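Local coordinates for actinorhodin polyketide putative beta-ketoacyl synthase 2 (Streptomyces coelicolor A3, PDB 1TQY), which is the chain length factor of actinorhodin biosynthesis, a member of the beta-ketoacyl synthase family that probably takes part in building the polyketide chain, at residues 287-291 with 292-296. Residues are numbered along the deposited sequence; the frame is centred on the assembly and turned at random.
Sequences LALND and AGTGP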
loop_
_atom_site.group_PDB
_atom_site.type_symbol
_atom_site.label_atom_id
_atom_site.label_comp_id
_atom_site.label_asym_id
_atom_site.label_seq_id
_atom_site.Cartn_x
_atom_site.Cartn_y
_atom_site.Cartn_z
ATOM N N LEU B 287 2.370 22.078 -6.534
ATOM C CA LEU B 287 3.142 21.583 -5.401
ATOM C C LEU B 287 4.386 20.891 -5.949
ATOM O O LEU B 287 5.497 21.112 -5.473
ATOM C CB LEU B 287 2.311 20.600 -4.573
ATOM C CG LEU B 287 1.858 21.036 -3.177
ATOM C CD1 LEU B 287 1.663 22.534 -3.107
ATOM C CD2 LEU B 287 0.587 20.281 -2.803
ATOM N N ALA B 288 4.192 20.063 -6.967
ATOM C CA ALA B 288 5.303 19.350 -7.578
ATOM C C ALA B 288 6.313 20.322 -8.189
ATOM O O ALA B 288 7.521 20.108 -8.087
ATOM C CB ALA B 288 4.787 18.370 -8.647
ATOM N N LEU B 289 5.834 21.383 -8.833
ATOM C CA LEU B 289 6.738 22.362 -9.442
ATOM C C LEU B 289 7.572 23.093 -8.398
ATOM O O LEU B 289 8.741 23.391 -8.639
ATOM C CB LEU B 289 5.947 23.376 -10.269
ATOM C CG LEU B 289 5.376 22.873 -11.593
ATOM C CD1 LEU B 289 4.586 23.995 -12.254
ATOM C CD2 LEU B 289 6.508 22.411 -12.505
ATOM N N ASN B 290 6.968 23.382 -7.245
ATOM C CA ASN B 290 7.668 24.073 -6.157
ATOM C C ASN B 290 8.760 23.207 -5.557
ATOM O O ASN B 290 9.852 23.682 -5.235
ATOM C CB ASN B 290 6.704 24.436 -5.028
ATOM C CG ASN B 290 5.885 25.658 -5.331
ATOM O OD1 ASN B 290 6.424 26.701 -5.713
ATOM N ND2 ASN B 290 4.571 25.549 -5.151
ATOM N N ASP B 291 8.430 21.938 -5.374
ATOM C CA ASP B 291 9.352 20.970 -4.814
ATOM C C ASP B 291 10.578 20.926 -5.724
ATOM O O ASP B 291 11.709 20.847 -5.255
ATOM C CB ASP B 291 8.648 19.610 -4.741
ATOM C CG ASP B 291 9.489 18.541 -4.079
ATOM O OD1 ASP B 291 10.351 18.885 -3.245
ATOM O OD2 ASP B 291 9.264 17.350 -4.384
ATOM N N ALA B 292 10.336 21.025 -7.024
ATOM C CA ALA B 292 11.396 20.982 -8.023
ATOM C C ALA B 292 12.102 22.323 -8.186
ATOM O O ALA B 292 13.154 22.393 -8.814
ATOM C CB ALA B 292 10.819 20.545 -9.355
ATOM N N GLY B 293 11.528 23.382 -7.621
ATOM C CA GLY B 293 12.136 24.694 -7.746
ATOM C C GLY B 293 12.047 25.197 -9.177
ATOM O O GLY B 293 12.928 25.918 -9.651
ATOM N N THR B 294 10.985 24.801 -9.874
ATOM C CA THR B 294 10.775 25.210 -11.255
ATOM C C THR B 294 9.395 25.823 -11.483
ATOM O O THR B 294 8.403 25.360 -10.924
ATOM C CB THR B 294 10.942 24.026 -12.231
ATOM O OG1 THR B 294 10.330 24.355 -13.487
ATOM C CG2 THR B 294 10.303 22.772 -11.676
ATOM N N GLY B 295 9.336 26.862 -12.313
ATOM C CA GLY B 295 8.070 27.521 -12.588
ATOM C C GLY B 295 7.312 26.942 -13.769
ATOM O O GLY B 295 7.865 26.155 -14.531
ATOM N N PRO B 296 6.030 27.301 -13.942
ATOM C CA PRO B 296 5.227 26.793 -15.057
ATOM C C PRO B 296 5.907 26.986 -16.409
ATOM O O PRO B 296 5.894 26.090 -17.251
ATOM C CB PRO B 296 3.943 27.603 -14.943
ATOM C CG PRO B 296 3.783 27.728 -13.474
ATOM C CD PRO B 296 5.188 28.070 -13.006
#
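Leu289 and Thr294 meet where helix 281-292 ends, and their backbones make the key bond: Thr294 N donates to Leu289 O at 2.9 Å, nearly straight at 167°. Just before it, Ala292 N still makes the ordinary i to i+4 helical bond to Ala288 O, 3.1 Å long. Gly293 N turns instead to Asn290 O, three residues back, in a weak bond bent to 141°. Gly293 has left helical angles with a positive phi, and together with the bonds from Thr294 N (i to i+5) and Gly293 N this makes a Schellman motif.

Side chains add an apolar contact over the same turn. With CG beside its backbone N and anti to the carbonyl carbon (chi1 -73°), Leu289 sends its two methyls to different partners: CD2 lies 3.9 Å from Thr294 CG2, while CD1 meets the ring of Pro296 at CG, 4.0 Å away. Pro296 also touches Val323 and Phe324 of helix 310-324, and Ala292 and Thr294 pack on Val407 of strand 402-410.

The polar ends of Thr294 and Asp291 find partners outside the turn. Thr294 OG1 bonds to Asp298 OD1, which also accepts from Gly295 N; Asp291 forms a salt bridge with Arg180 through OD2, which Cys265 N also grips. Backbone bonds thus terminate the helix, while leucine, threonine and proline give the departing loop an apolar seam against its last turn.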